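Local coordinates for protein C2 toxin component I (PDB 2J3X) that probably transfers ADP-ribose from NAD+ to actin in the cytosol of target cells, as the enzymatic component of the binary C2 toxin of Clostridium botulinum, at residues A[299-303]-A[304-308]; A[334-338]-A[339-343]; A[11-14]-A[15-19]; A[83-86]-A[87-91]. The protein carries 2 engineered substitutions. One frame throughout, in Å; residues are numbered along the deposited sequence.

Interaction 1. Residues A[299-303]-A[304-308]; sequences RRVDG and IPFDL
D302 and I304 meet just past the end of strand 295-301, where the aspartate side chain reaches forward to the main chain two residues on. Its CG sits between the backbone N and the carbonyl carbon (chi1 64°), which puts OD1 3.1 Å from I304 N in a nearly straight bond of 164°. The N-H comes from above the carboxylate plane, and the i to i+2 span makes this an Asx turn leading into the short 3-10 segment 304-306. G303 O is the doubly used acceptor: it takes F306 N at 2.9 Å and L308 N at 3.0 Å, the two donors arriving from opposite faces of the carbonyl plane. D307 N in turn finds I304 O at 3.0 Å. With D307 in the left-handed backbone region, this pair of nested bonds, 6→1 round 5→2, is a Schellman motif that stops the 3-10 turn. Carbon contacts fill the inner side: V301 CG2 lies 3.8 Å from F306 CE2, obliquely to the ring, and 3.9 Å from P305 CG. Outside the turn, the F306 ring meets F363 and sets itself edge-to-face with F332 and W336, while backbone bonds from R299 to F365 and from V301 to F363 tie the strand into its sheet. R299 NH1 donates to S348 O; R299 is probably the arginine of the Arg-STS-Glu signature of these ADP-ribosyltransferases. R300 donates from NE to S353 O, from NH2 to T354 OG1 and from NH1 to Q418 OE1.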
loop_
_atom_site.group_PDB
_atom_site.type_symbol
_atom_site.label_atom_id
_atom_site.label_comp_id
_atom_site.label_asym_id
_atom_site.label_seq_id
_atom_site.Cartn_x
_atom_site.Cartn_y
_atom_site.Cartn_z
ATOM N N ARG A 299 -7.743 -8.952 -1.170
ATOM C CA ARG A 299 -8.423 -10.004 -1.926
ATOM C C ARG A 299 -7.629 -10.221 -3.224
ATOM O O ARG A 299 -7.541 -9.305 -4.051
ATOM C CB ARG A 299 -9.798 -9.535 -2.270
ATOM C CG ARG A 299 -10.668 -10.609 -3.006
ATOM C CD ARG A 299 -12.074 -10.059 -3.173
ATOM N NE ARG A 299 -12.817 -10.852 -4.181
ATOM C CZ ARG A 299 -13.293 -12.072 -3.987
ATOM N NH1 ARG A 299 -13.143 -12.682 -2.809
ATOM N NH2 ARG A 299 -13.928 -12.697 -4.985
ATOM N N ARG A 300 -7.053 -11.422 -3.348
ATOM C CA ARG A 300 -6.226 -11.752 -4.506
ATOM C C ARG A 300 -7.104 -12.487 -5.522
ATOM O O ARG A 300 -7.863 -13.383 -5.129
ATOM C CB ARG A 300 -5.094 -12.671 -4.082
ATOM C CG ARG A 300 -3.901 -11.916 -3.395
ATOM C CD ARG A 300 -2.906 -12.944 -2.824
ATOM N NE ARG A 300 -1.651 -12.318 -2.402
ATOM C CZ ARG A 300 -0.584 -12.175 -3.184
ATOM N NH1 ARG A 300 -0.583 -12.551 -4.500
ATOM N NH2 ARG A 300 0.460 -11.573 -2.699
ATOM N N VAL A 301 -6.982 -12.102 -6.796
ATOM C CA VAL A 301 -7.795 -12.671 -7.885
ATOM C C VAL A 301 -6.903 -12.942 -9.067
ATOM O O VAL A 301 -5.762 -12.443 -9.136
ATOM C CB VAL A 301 -8.957 -11.788 -8.304
ATOM C CG1 VAL A 301 -9.915 -11.537 -7.118
ATOM C CG2 VAL A 301 -8.416 -10.447 -8.848
ATOM N N ASP A 302 -7.409 -13.731 -10.018
ATOM C CA ASP A 302 -6.624 -13.960 -11.220
ATOM C C ASP A 302 -7.132 -12.970 -12.312
ATOM O O ASP A 302 -7.702 -11.925 -11.988
ATOM C CB ASP A 302 -6.735 -15.439 -11.629
ATOM C CG ASP A 302 -8.166 -15.837 -12.010
ATOM O OD1 ASP A 302 -9.063 -14.977 -12.203
ATOM O OD2 ASP A 302 -8.430 -17.058 -12.141
ATOM N N GLY A 303 -6.869 -13.241 -13.601
ATOM C CA GLY A 303 -7.202 -12.226 -14.621
ATOM C C GLY A 303 -8.677 -12.067 -14.970
ATOM O O GLY A 303 -9.045 -11.080 -15.616
ATOM N N ILE A 304 -9.529 -12.987 -14.526
ATOM C CA ILE A 304 -10.919 -13.021 -14.982
ATOM C C ILE A 304 -11.717 -11.716 -14.698
ATOM O O ILE A 304 -12.390 -11.190 -15.592
ATOM C CB ILE A 304 -11.681 -14.276 -14.458
ATOM C CG1 ILE A 304 -10.993 -15.553 -14.948
ATOM C CG2 ILE A 304 -13.178 -14.194 -14.881
ATOM C CD1 ILE A 304 -10.900 -15.607 -16.418
ATOM N N PRO A 305 -11.581 -11.140 -13.473
ATOM C CA PRO A 305 -12.269 -9.875 -13.198
ATOM C C PRO A 305 -11.877 -8.730 -14.121
ATOM O O PRO A 305 -12.634 -7.741 -14.213
ATOM C CB PRO A 305 -11.856 -9.554 -11.727
ATOM C CG PRO A 305 -11.599 -10.928 -11.120
ATOM C CD PRO A 305 -10.839 -11.625 -12.294
ATOM N N PHE A 306 -10.728 -8.828 -14.811
ATOM C CA PHE A 306 -10.277 -7.728 -15.678
ATOM C C PHE A 306 -10.545 -8.033 -17.169
ATOM O O PHE A 306 -9.975 -7.415 -18.043
ATOM C CB PHE A 306 -8.794 -7.562 -15.452
ATOM C CG PHE A 306 -8.474 -7.297 -14.006
ATOM C CD1 PHE A 306 -8.773 -6.044 -13.459
ATOM C CD2 PHE A 306 -8.060 -8.339 -13.171
ATOM C CE1 PHE A 306 -8.541 -5.817 -12.088
ATOM C CE2 PHE A 306 -7.818 -8.115 -11.798
ATOM C CZ PHE A 306 -8.081 -6.873 -11.271
ATOM N N ASP A 307 -11.302 -9.092 -17.417
ATOM C CA ASP A 307 -11.503 -9.562 -18.803
ATOM C C ASP A 307 -10.196 -10.004 -19.420
ATOM O O ASP A 307 -9.915 -9.741 -20.630
ATOM C CB ASP A 307 -12.147 -8.463 -19.658
ATOM C CG ASP A 307 -13.591 -8.206 -19.287
ATOM O OD1 ASP A 307 -14.143 -8.925 -18.430
ATOM O OD2 ASP A 307 -14.214 -7.283 -19.876
ATOM N N LEU A 308 -9.356 -10.628 -18.607
ATOM C CA LEU A 308 -8.110 -11.173 -19.095
ATOM C C LEU A 308 -8.143 -12.696 -18.934
ATOM O O LEU A 308 -8.930 -13.204 -18.153
ATOM C CB LEU A 308 -6.885 -10.584 -18.349
ATOM C CG LEU A 308 -6.654 -9.072 -18.591
ATOM C CD1 LEU A 308 -5.633 -8.532 -17.600
ATOM C CD2 LEU A 308 -6.139 -8.787 -19.995
#

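Interaction 2. Residues A[334-338]-A[339-343]; sequences DKWTG and KEIEN. With SO4 (sulfate ion), chain R.
A type II beta turn from W336 to K339 takes the chain off helix 326-336 and straight into the edge strand 340-341. Its closing bond runs from K339 N to W336 O, 3.1 Å long and nearly straight at 167°, with the donor above the carbonyl plane. G338 occupies the turn position with positive phi (98°), where a CB would jam against the carbonyl oxygen of T337. The turn brings the K339 side chain back over the indole. CD lies over the six-membered ring, 3.8 Å from its centroid in a CH-pi contact and set toward the rim, and CE is 3.5 Å from W336 CZ3. Bends at chi3 and chi4 then lift NZ away from the ring, so any cation-pi attraction is weak. What NZ grips is a sulfate, probably from the crystallisation liquor: it donates to O3 at 2.9 Å, while E340 N donates to O1 at 2.6 Å along a nearly straight line. A lysine and a main-chain N-H thus hold the anion at the surface. Strand 340-341 is an outermost strand of the five-stranded sheet of this ADP-ribosyltransferase domain; I341 of the strand bonds F398 of strand 397-411, and G338 and K339 of the turn bond I400. I341 CD1 reaches W336 CZ3 at 3.8 Å, its side chain crossing the indole at about a right angle. Further in, the indole stacks on F332 and also touches I403, while T337 OG1 bonds back to I333 O of the helix.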
loop_
_atom_site.group_PDB
_atom_site.type_symbol
_atom_site.label_atom_id
_atom_site.label_comp_id
_atom_site.label_asym_id
_atom_site.label_seq_id
_atom_site.Cartn_x
_atom_site.Cartn_y
_atom_site.Cartn_z
ATOM N N ASP A 334 -2.271 1.790 -16.839
ATOM C CA ASP A 334 -2.906 2.944 -17.517
ATOM C C ASP A 334 -4.402 2.728 -17.727
ATOM O O ASP A 334 -5.238 3.651 -17.565
ATOM C CB ASP A 334 -2.205 3.244 -18.837
ATOM C CG ASP A 334 -0.848 3.909 -18.629
ATOM O OD1 ASP A 334 -0.415 4.106 -17.466
ATOM O OD2 ASP A 334 -0.219 4.212 -19.641
ATOM N N LYS A 335 -4.758 1.497 -18.085
ATOM C CA LYS A 335 -6.164 1.184 -18.295
ATOM C C LYS A 335 -6.976 1.181 -17.006
ATOM O O LYS A 335 -8.108 1.707 -16.948
ATOM C CB LYS A 335 -6.313 -0.175 -18.994
ATOM C CG LYS A 335 -7.766 -0.581 -19.132
ATOM C CD LYS A 335 -7.898 -1.831 -19.927
ATOM C CE LYS A 335 -9.358 -2.237 -19.897
ATOM N NZ LYS A 335 -9.600 -3.531 -20.669
ATOM N N TRP A 336 -6.425 0.581 -15.959
ATOM C CA TRP A 336 -7.280 0.228 -14.796
ATOM C C TRP A 336 -7.245 1.235 -13.681
ATOM O O TRP A 336 -8.118 1.230 -12.815
ATOM C CB TRP A 336 -6.946 -1.186 -14.264
ATOM C CG TRP A 336 -7.517 -2.244 -15.225
ATOM C CD1 TRP A 336 -6.882 -2.842 -16.286
ATOM C CD2 TRP A 336 -8.854 -2.716 -15.236
ATOM N NE1 TRP A 336 -7.774 -3.670 -16.964
ATOM C CE2 TRP A 336 -8.973 -3.636 -16.314
ATOM C CE3 TRP A 336 -9.961 -2.494 -14.406
ATOM C CZ2 TRP A 336 -10.159 -4.281 -16.594
ATOM C CZ3 TRP A 336 -11.143 -3.153 -14.677
ATOM C CH2 TRP A 336 -11.237 -4.015 -15.792
ATOM N N THR A 337 -6.234 2.100 -13.692
ATOM C CA THR A 337 -6.241 3.155 -12.681
ATOM C C THR A 337 -7.508 3.968 -12.932
ATOM O O THR A 337 -7.738 4.468 -14.053
ATOM C CB THR A 337 -4.980 4.040 -12.796
ATOM O OG1 THR A 337 -3.821 3.232 -12.599
ATOM C CG2 THR A 337 -4.989 5.123 -11.668
ATOM N N GLY A 338 -8.342 4.133 -11.901
ATOM C CA GLY A 338 -9.513 4.979 -12.064
ATOM C C GLY A 338 -10.797 4.221 -12.367
ATOM O O GLY A 338 -11.892 4.804 -12.310
ATOM N N LYS A 339 -10.692 2.932 -12.672
ATOM C CA LYS A 339 -11.851 2.129 -12.995
ATOM C C LYS A 339 -12.503 1.562 -11.749
ATOM O O LYS A 339 -11.867 1.419 -10.717
ATOM C CB LYS A 339 -11.455 0.955 -13.895
ATOM C CG LYS A 339 -11.066 1.410 -15.299
ATOM C CD LYS A 339 -10.877 0.248 -16.304
ATOM C CE LYS A 339 -12.188 -0.450 -16.699
ATOM N NZ LYS A 339 -13.120 0.481 -17.446
ATOM N N GLU A 340 -13.774 1.223 -11.909
ATOM C CA GLU A 340 -14.620 0.688 -10.841
ATOM C C GLU A 340 -14.691 -0.833 -10.940
ATOM O O GLU A 340 -14.621 -1.406 -12.035
ATOM C CB GLU A 340 -16.009 1.273 -10.969
ATOM C CG GLU A 340 -15.953 2.753 -10.746
ATOM C CD GLU A 340 -17.302 3.427 -10.667
ATOM O OE1 GLU A 340 -18.366 2.754 -10.818
ATOM O OE2 GLU A 340 -17.261 4.666 -10.441
ATOM N N ILE A 341 -14.820 -1.487 -9.795
ATOM C CA ILE A 341 -14.827 -2.945 -9.695
ATOM C C ILE A 341 -16.071 -3.306 -8.909
ATOM O O ILE A 341 -16.310 -2.804 -7.827
ATOM C CB ILE A 341 -13.553 -3.501 -8.964
ATOM C CG1 ILE A 341 -12.284 -3.111 -9.727
ATOM C CG2 ILE A 341 -13.610 -5.026 -8.788
ATOM C CD1 ILE A 341 -12.190 -3.777 -11.127
ATOM N N GLU A 342 -16.915 -4.148 -9.494
ATOM C CA GLU A 342 -18.165 -4.519 -8.828
ATOM C C GLU A 342 -18.054 -5.880 -8.143
ATOM O O GLU A 342 -17.198 -6.714 -8.494
ATOM C CB GLU A 342 -19.313 -4.573 -9.837
ATOM C CG GLU A 342 -19.881 -3.244 -10.319
ATOM C CD GLU A 342 -21.061 -3.436 -11.309
ATOM O OE1 GLU A 342 -21.486 -4.590 -11.541
ATOM O OE2 GLU A 342 -21.561 -2.438 -11.867
ATOM N N ASN A 343 -18.916 -6.111 -7.157
ATOM C CA ASN A 343 -19.015 -7.445 -6.537
ATOM C C ASN A 343 -20.492 -7.683 -6.345
ATOM O O ASN A 343 -21.064 -7.175 -5.403
ATOM C CB ASN A 343 -18.320 -7.476 -5.157
ATOM C CG ASN A 343 -16.830 -7.413 -5.250
ATOM O OD1 ASN A 343 -16.163 -8.444 -5.375
ATOM N ND2 ASN A 343 -16.270 -6.191 -5.166
HETATM S S SO4 R . -15.421 2.426 -14.978
HETATM O O1 SO4 R . -14.722 1.334 -14.315
HETATM O O2 SO4 R . -14.942 3.727 -14.508
HETATM O O3 SO4 R . -15.196 2.294 -16.416
HETATM O O4 SO4 R . -16.863 2.350 -14.711
#

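Interaction 3. Residues A[11-14]-A[15-19]; sequences INKP and ESEAK. With SO4 (sulfate ion), chain N.
The E17 carboxylate lies against the P14 ring, OE2 coming within 3.4 Å of CG while CD of the glutamate sits 3.6 Å from CD of the proline. It gets there because E17 CG stays anti to its carbonyl carbon (chi1 -68°) and the chain runs extended beyond, back toward the start of the helix. The P14 carbonyl supplies the first main-chain bonds: E17 N donates to P14 O at 3.0 Å from above the carbonyl plane, and A18 N adds a straighter but weak bond at 3.4 Å. P14 is at the N-cap position of helix 15-30, ahead of N-H groups that have no preceding turn of helix to bond. A sulfate, probably from the crystallisation liquor, settles at this end. Its O2 takes S16 N at 2.9 Å and S16 OG at 2.7 Å, a double grip made possible by a serine hydroxyl tucked between its own N and carbonyl carbon (chi1 64°). The positive end of the helix dipole would be expected to help hold the anion. Farther out, E15 OE1 accepts from N152 ND2, and A18 packs on N152, while I11 reaches I99 and Y101 of strand 98-102.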
loop_
_atom_site.group_PDB
_atom_site.type_symbol
_atom_site.label_atom_id
_atom_site.label_comp_id
_atom_site.label_asym_id
_atom_site.label_seq_id
_atom_site.Cartn_x
_atom_site.Cartn_y
_atom_site.Cartn_z
ATOM N N ILE A 11 16.173 23.490 3.731
ATOM C CA ILE A 11 15.780 24.027 2.434
ATOM C C ILE A 11 16.248 25.470 2.322
ATOM O O ILE A 11 16.010 26.263 3.243
ATOM C CB ILE A 11 14.255 23.946 2.196
ATOM C CG1 ILE A 11 13.858 22.445 2.180
ATOM C CG2 ILE A 11 13.863 24.679 0.881
ATOM C CD1 ILE A 11 12.301 22.241 2.320
ATOM N N ASN A 12 16.967 25.758 1.234
ATOM C CA ASN A 12 17.497 27.102 1.004
ATOM C C ASN A 12 18.685 27.469 1.894
ATOM O O ASN A 12 19.061 28.612 1.932
ATOM C CB ASN A 12 16.392 28.208 1.051
ATOM C CG ASN A 12 16.755 29.428 0.186
ATOM O OD1 ASN A 12 17.290 29.257 -0.927
ATOM N ND2 ASN A 12 16.506 30.649 0.669
ATOM N N LYS A 13 19.290 26.480 2.562
ATOM C CA LYS A 13 20.544 26.683 3.305
ATOM C C LYS A 13 21.709 26.124 2.503
ATOM O O LYS A 13 21.510 25.267 1.632
ATOM C CB LYS A 13 20.494 25.995 4.671
ATOM C CG LYS A 13 19.413 26.598 5.594
ATOM C CD LYS A 13 19.555 25.931 6.961
ATOM C CE LYS A 13 18.639 26.482 8.073
ATOM N NZ LYS A 13 18.466 25.517 9.301
ATOM N N PRO A 14 22.940 26.557 2.819
ATOM C CA PRO A 14 24.058 26.011 2.062
ATOM C C PRO A 14 24.140 24.470 2.121
ATOM O O PRO A 14 23.997 23.875 3.201
ATOM C CB PRO A 14 25.278 26.636 2.745
ATOM C CG PRO A 14 24.734 28.003 3.249
ATOM C CD PRO A 14 23.364 27.596 3.798
ATOM N N GLU A 15 24.393 23.826 0.994
ATOM C CA GLU A 15 24.537 22.364 0.983
ATOM C C GLU A 15 25.605 21.855 1.958
ATOM O O GLU A 15 25.461 20.785 2.548
ATOM C CB GLU A 15 24.799 21.850 -0.468
ATOM C CG GLU A 15 25.468 20.487 -0.640
ATOM C CD GLU A 15 24.674 19.255 -0.145
ATOM O OE1 GLU A 15 23.514 19.349 0.312
ATOM O OE2 GLU A 15 25.268 18.144 -0.161
ATOM N N SER A 16 26.684 22.607 2.133
ATOM C CA SER A 16 27.735 22.195 3.051
ATOM C C SER A 16 27.235 22.062 4.491
ATOM O O SER A 16 27.732 21.221 5.266
ATOM C CB SER A 16 28.894 23.206 3.025
ATOM O OG SER A 16 28.483 24.488 3.506
ATOM N N GLU A 17 26.277 22.895 4.856
ATOM C CA GLU A 17 25.720 22.789 6.178
ATOM C C GLU A 17 24.824 21.562 6.341
ATOM O O GLU A 17 24.880 20.897 7.381
ATOM C CB GLU A 17 24.953 24.034 6.526
ATOM C CG GLU A 17 25.898 25.292 6.686
ATOM C CD GLU A 17 25.115 26.593 6.804
ATOM O OE1 GLU A 17 23.935 26.590 7.230
ATOM O OE2 GLU A 17 25.676 27.682 6.464
ATOM N N ALA A 18 24.012 21.262 5.342
ATOM C CA ALA A 18 23.236 19.988 5.382
ATOM C C ALA A 18 24.197 18.823 5.408
ATOM O O ALA A 18 23.992 17.859 6.148
ATOM C CB ALA A 18 22.382 19.866 4.103
ATOM N N LYS A 19 25.273 18.903 4.598
ATOM C CA LYS A 19 26.180 17.763 4.503
ATOM C C LYS A 19 26.859 17.509 5.862
ATOM O O LYS A 19 26.934 16.359 6.306
ATOM C CB LYS A 19 27.242 17.996 3.432
ATOM C CG LYS A 19 28.051 16.733 3.189
ATOM C CD LYS A 19 29.120 16.982 2.169
ATOM C CE LYS A 19 28.935 16.041 1.033
ATOM N NZ LYS A 19 27.714 16.541 0.325
HETATM S S SO4 N . 27.596 25.517 -0.389
HETATM O O1 SO4 N . 28.654 26.508 -0.544
HETATM O O2 SO4 N . 27.776 25.090 0.987
HETATM O O3 SO4 N . 26.311 26.197 -0.654
HETATM O O4 SO4 N . 27.824 24.440 -1.331
#

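Interaction 4. Residues A[83-86]-A[87-91]; sequences ERIR and EALLK. With SO4 (sulfate ion), chain M.
I85 and L89 stand one helical turn apart and lean together through methyl groups, I85 CG2 to L89 CD1 at 4.2 Å. In I85 it is CG2, the branch anti to the backbone N, that touches; L89 CG is anti to its carbonyl carbon, and L89 N bonds I85 O at 2.9 Å between them. Both side chains are buried. A88 is also buried: its CB lies 3.4 Å from R84 O and it turns to V41, while R84 packs on L36 and A40. This lies in the later part of helix 77-90, an amphipathic helix lying beside helix 35-42 and linked to helix 15-30 by the bond from W29 NE1 to A88 O. Regular i to i+4 bonds carry it, E87 N to E83 O and A88 N to R84 O, each 2.9 Å. E83 and R86 run extended toward one sulfate, probably from the crystallisation liquor. R86 NH1 meets O3 in the guanidinium plane, at its edge, 3.0 Å away with a bent angle of 137°; E83 OE2 stands 2.5 Å from O1. K72 and K224 also donate to this anion, while Q189 OE1 takes R86 NE and so steadies the guanidinium.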
loop_
_atom_site.group_PDB
_atom_site.type_symbol
_atom_site.label_atom_id
_atom_site.label_comp_id
_atom_site.label_asym_id
_atom_site.label_seq_id
_atom_site.Cartn_x
_atom_site.Cartn_y
_atom_site.Cartn_z
ATOM N N GLU A 83 15.707 -6.509 7.542
ATOM C CA GLU A 83 15.453 -6.574 8.991
ATOM C C GLU A 83 16.475 -5.729 9.770
ATOM O O GLU A 83 16.121 -5.060 10.756
ATOM C CB GLU A 83 15.491 -8.034 9.412
ATOM C CG GLU A 83 14.297 -8.842 8.829
ATOM C CD GLU A 83 14.407 -10.362 9.026
ATOM O OE1 GLU A 83 15.514 -10.833 9.313
ATOM O OE2 GLU A 83 13.343 -11.040 8.917
ATOM N N ARG A 84 17.734 -5.765 9.338
ATOM C CA ARG A 84 18.801 -4.992 10.012
ATOM C C ARG A 84 18.626 -3.485 9.891
ATOM O O ARG A 84 18.933 -2.739 10.826
ATOM C CB ARG A 84 20.176 -5.428 9.506
ATOM C CG ARG A 84 20.577 -6.816 10.094
ATOM C CD ARG A 84 21.721 -7.463 9.327
ATOM N NE ARG A 84 21.872 -8.862 9.762
ATOM C CZ ARG A 84 22.488 -9.809 9.040
ATOM N NH1 ARG A 84 23.066 -9.519 7.851
ATOM N NH2 ARG A 84 22.543 -11.060 9.517
ATOM N N ILE A 85 18.157 -3.045 8.726
ATOM C CA ILE A 85 17.855 -1.619 8.489
ATOM C C ILE A 85 16.690 -1.232 9.407
ATOM O O ILE A 85 16.707 -0.187 10.059
ATOM C CB ILE A 85 17.587 -1.318 6.985
ATOM C CG1 ILE A 85 18.872 -1.477 6.172
ATOM C CG2 ILE A 85 17.078 0.137 6.806
ATOM C CD1 ILE A 85 18.605 -1.629 4.637
ATOM N N ARG A 86 15.650 -2.058 9.470
ATOM C CA ARG A 86 14.515 -1.779 10.351
ATOM C C ARG A 86 14.973 -1.641 11.776
ATOM O O ARG A 86 14.519 -0.725 12.496
ATOM C CB ARG A 86 13.468 -2.905 10.290
ATOM C CG ARG A 86 12.703 -2.968 8.971
ATOM C CD ARG A 86 11.719 -4.123 9.129
ATOM N NE ARG A 86 11.085 -4.515 7.867
ATOM C CZ ARG A 86 10.436 -5.666 7.684
ATOM N NH1 ARG A 86 10.358 -6.578 8.669
ATOM N NH2 ARG A 86 9.864 -5.898 6.507
ATOM N N GLU A 87 15.834 -2.568 12.185
ATOM C CA GLU A 87 16.363 -2.568 13.552
ATOM C C GLU A 87 17.229 -1.336 13.828
ATOM O O GLU A 87 17.107 -0.734 14.918
ATOM C CB GLU A 87 17.152 -3.849 13.789
ATOM C CG GLU A 87 17.692 -4.046 15.175
ATOM C CD GLU A 87 18.519 -5.347 15.323
ATOM O OE1 GLU A 87 18.548 -6.179 14.395
ATOM O OE2 GLU A 87 19.152 -5.539 16.380
ATOM N N ALA A 88 18.038 -0.929 12.859
ATOM C CA ALA A 88 18.866 0.292 13.009
ATOM C C ALA A 88 17.964 1.527 13.164
ATOM O O ALA A 88 18.195 2.417 14.008
ATOM C CB ALA A 88 19.791 0.441 11.791
ATOM N N LEU A 89 16.870 1.557 12.418
ATOM C CA LEU A 89 15.963 2.722 12.509
ATOM C C LEU A 89 15.283 2.837 13.892
ATOM O O LEU A 89 15.033 3.931 14.368
ATOM C CB LEU A 89 14.913 2.674 11.378
ATOM C CG LEU A 89 15.485 2.863 9.971
ATOM C CD1 LEU A 89 14.353 2.576 8.942
ATOM C CD2 LEU A 89 15.918 4.317 9.791
ATOM N N LEU A 90 14.956 1.688 14.505
ATOM C CA LEU A 90 14.249 1.657 15.803
ATOM C C LEU A 90 15.091 2.293 16.897
ATOM O O LEU A 90 14.559 2.728 17.920
ATOM C CB LEU A 90 13.929 0.198 16.196
ATOM C CG LEU A 90 12.495 -0.269 16.019
ATOM C CD1 LEU A 90 11.715 0.584 15.040
ATOM C CD2 LEU A 90 12.415 -1.766 15.707
ATOM N N LYS A 91 16.399 2.341 16.668
ATOM C CA LYS A 91 17.361 2.773 17.687
ATOM C C LYS A 91 17.522 4.292 17.728
ATOM O O LYS A 91 18.201 4.831 18.599
ATOM C CB LYS A 91 18.707 2.101 17.422
ATOM C CG LYS A 91 18.717 0.598 17.818
ATOM C CD LYS A 91 19.999 -0.112 17.397
ATOM C CE LYS A 91 20.097 -1.543 18.009
ATOM N NZ LYS A 91 21.463 -2.140 17.683
HETATM S S SO4 M . 10.265 -9.913 9.903
HETATM O O1 SO4 M . 11.202 -9.733 8.738
HETATM O O2 SO4 M . 10.998 -9.423 11.067
HETATM O O3 SO4 M . 9.089 -9.052 9.733
HETATM O O4 SO4 M . 9.898 -11.323 10.072
#

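In the fold
From the N terminus, interaction 3 comes first, turning the chain into helix 15-30; interaction 4 then lies along helix 77-90, the two centres about 27 Å apart. Interaction 1 follows at the end of strand 295-301, and interaction 2 joins helix 326-336 to strand 340-341. All four are local and lie in series, neither nesting nor crossing. Interactions 1 and 2 belong to the second ADP-ribosyltransferase-like region and reach the two outermost strands of one sheet; they touch, F306 O lying 3.5 Å from W336 CZ2. Interaction 4 belongs to the first such region, on the other side of the chain's centre, and interaction 3 lies about 49 Å from interaction 1, centre to centre.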